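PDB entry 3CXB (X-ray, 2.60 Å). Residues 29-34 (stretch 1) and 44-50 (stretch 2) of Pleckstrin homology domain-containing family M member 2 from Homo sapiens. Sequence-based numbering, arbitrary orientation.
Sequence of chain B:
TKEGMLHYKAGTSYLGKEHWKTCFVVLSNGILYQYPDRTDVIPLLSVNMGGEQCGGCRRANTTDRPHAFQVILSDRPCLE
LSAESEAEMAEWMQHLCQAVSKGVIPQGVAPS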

# COMPACT_ATOMS: atom_id res chain seq x y z
N ASN B 29 7.58 -8.21 -10.09
CA ASN B 29 8.37 -7.51 -11.08
C ASN B 29 8.54 -6.14 -10.44
O ASN B 29 9.03 -6.03 -9.30
CB ASN B 29 7.60 -7.41 -12.40
CG ASN B 29 8.51 -7.44 -13.61
OD1 ASN B 29 8.16 -6.95 -14.68
ND2 ASN B 29 9.69 -8.03 -13.45
N GLY B 30 8.12 -5.09 -11.13
CA GLY B 30 8.23 -3.78 -10.55
C GLY B 30 6.85 -3.21 -10.37
O GLY B 30 6.68 -2.02 -10.13
N ILE B 31 5.84 -4.08 -10.50
CA ILE B 31 4.46 -3.66 -10.38
C ILE B 31 3.79 -4.10 -9.07
O ILE B 31 4.07 -5.17 -8.52
CB ILE B 31 3.67 -4.15 -11.60
CG1 ILE B 31 4.32 -3.55 -12.86
CG2 ILE B 31 2.19 -3.83 -11.45
CD1 ILE B 31 3.65 -3.88 -14.17
N LEU B 32 2.94 -3.24 -8.54
CA LEU B 32 2.28 -3.55 -7.29
C LEU B 32 0.79 -3.70 -7.53
O LEU B 32 0.14 -2.79 -8.06
CB LEU B 32 2.50 -2.43 -6.27
CG LEU B 32 1.75 -2.56 -4.94
CD1 LEU B 32 2.44 -3.59 -4.06
CD2 LEU B 32 1.75 -1.24 -4.23
N TYR B 33 0.26 -4.84 -7.12
CA TYR B 33 -1.16 -5.07 -7.30
C TYR B 33 -1.84 -5.16 -5.95
O TYR B 33 -1.27 -5.67 -4.99
CB TYR B 33 -1.39 -6.38 -8.05
CG TYR B 33 -0.50 -6.58 -9.24
CD1 TYR B 33 0.84 -6.89 -9.09
CD2 TYR B 33 -1.01 -6.49 -10.53
CE1 TYR B 33 1.65 -7.13 -10.18
CE2 TYR B 33 -0.20 -6.73 -11.64
CZ TYR B 33 1.13 -7.05 -11.45
OH TYR B 33 1.95 -7.29 -12.52
N GLN B 34 -3.06 -4.65 -5.87
CA GLN B 34 -3.81 -4.72 -4.63
C GLN B 34 -5.18 -5.34 -4.90
O GLN B 34 -5.91 -4.90 -5.78
CB GLN B 34 -4.01 -3.34 -4.04
CG GLN B 34 -5.06 -3.35 -2.95
CD GLN B 34 -5.38 -1.97 -2.43
OE1 GLN B 34 -5.49 -1.03 -3.20
NE2 GLN B 34 -5.56 -1.85 -1.13
N LEU B 44 -7.92 -4.29 -7.35
CA LEU B 44 -8.63 -3.16 -6.78
C LEU B 44 -7.81 -1.94 -7.22
O LEU B 44 -8.35 -0.86 -7.50
CB LEU B 44 -8.64 -3.32 -5.26
CG LEU B 44 -9.55 -2.44 -4.41
CD1 LEU B 44 -10.99 -2.63 -4.81
CD2 LEU B 44 -9.37 -2.82 -2.96
N LEU B 45 -6.49 -2.14 -7.31
CA LEU B 45 -5.55 -1.12 -7.72
C LEU B 45 -4.25 -1.72 -8.22
O LEU B 45 -3.74 -2.69 -7.67
CB LEU B 45 -5.22 -0.18 -6.57
CG LEU B 45 -3.96 0.67 -6.79
CD1 LEU B 45 -4.20 1.64 -7.91
CD2 LEU B 45 -3.62 1.44 -5.52
N SER B 46 -3.70 -1.11 -9.25
CA SER B 46 -2.46 -1.58 -9.83
C SER B 46 -1.57 -0.37 -10.08
O SER B 46 -1.97 0.56 -10.77
CB SER B 46 -2.77 -2.30 -11.14
OG SER B 46 -1.59 -2.58 -11.86
N VAL B 47 -0.36 -0.38 -9.52
CA VAL B 47 0.55 0.75 -9.70
C VAL B 47 1.90 0.37 -10.25
O VAL B 47 2.52 -0.58 -9.79
CB VAL B 47 0.80 1.48 -8.38
CG1 VAL B 47 -0.42 2.26 -7.97
CG2 VAL B 47 1.15 0.49 -7.32
N ASN B 48 2.35 1.12 -11.24
CA ASN B 48 3.64 0.86 -11.81
C ASN B 48 4.69 1.58 -10.98
O ASN B 48 4.94 2.78 -11.17
CB ASN B 48 3.69 1.34 -13.26
CG ASN B 48 5.03 1.06 -13.92
OD1 ASN B 48 5.30 1.53 -15.02
ND2 ASN B 48 5.89 0.30 -13.24
N MET B 49 5.27 0.86 -10.03
CA MET B 49 6.33 1.38 -9.18
C MET B 49 7.51 1.68 -10.12
O MET B 49 7.78 0.93 -11.08
CB MET B 49 6.73 0.31 -8.18
CG MET B 49 6.41 0.60 -6.75
SD MET B 49 4.68 0.65 -6.33
CE MET B 49 4.85 1.62 -4.87
N GLY B 50 8.22 2.76 -9.86
CA GLY B 50 9.32 3.09 -10.75
C GLY B 50 8.85 3.96 -11.90
O GLY B 50 9.65 4.57 -12.59

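Strands 31-34 and 45-48 run antiparallel, their directions 169° apart, and all five hydrogen bonds between the stretches are backbone to backbone. Leu32 and Val47 form a closed pair: Leu32 N donates to Val47 O at 3.0 Å, and Val47 N returns the bond to Leu32 O at 2.9 Å, both close to linear. Two residues on, Gln34 and Leu45 repeat the pattern less evenly. Gln34 N reaches Leu45 O at 2.7 Å, whereas Leu45 N lies 3.2 Å from Gln34 O, and both bonds are more bent. Gln34 O accepts twice, since Leu44 N also donates to it at 2.6 Å; one carbonyl thus serves two successive amides where the second stretch enters its strand.

Ile31 with Asn48 and Tyr33 with Ser46 are the non-hydrogen-bonded pairs, so their backbone amides make no bonds across this contact. Two of these residues supply CA-H donors to carbonyls of the neighbouring hydrogen-bonded pairs: Ser46 CA sits 3.4 Å from Leu32 O, and Tyr33 CA 3.5 Å from Leu45 O. Each of these oxygens already accepts an amide hydrogen bond.

Side chains alternate between faces. Leu32, Val47, Gln34 and Leu45 share one, where Leu32 CB packs 3.4 Å from Val47 CG2 and 3.8 Å from Met49 SD, extending the apolar patch past the strand end. On the same face the buried Gln34 lays OE1 3.5 Å from Leu45 CB, while its NE2 is satisfied elsewhere in the structure. The other face is looser: Ser46 OG lies 4.0 Å from Ile31 CG2 and meets the Tyr33 ring obliquely, 4.2 Å from CD2.

At Gly30, before the strand, Gly30 O lies 3.2 Å from Met49 N and 3.0 Å from Met49 CB. The rule to read here is that backbone groups make the hydrogen bonds, while the closer side-chain packing is on the face of Leu32 and Val47.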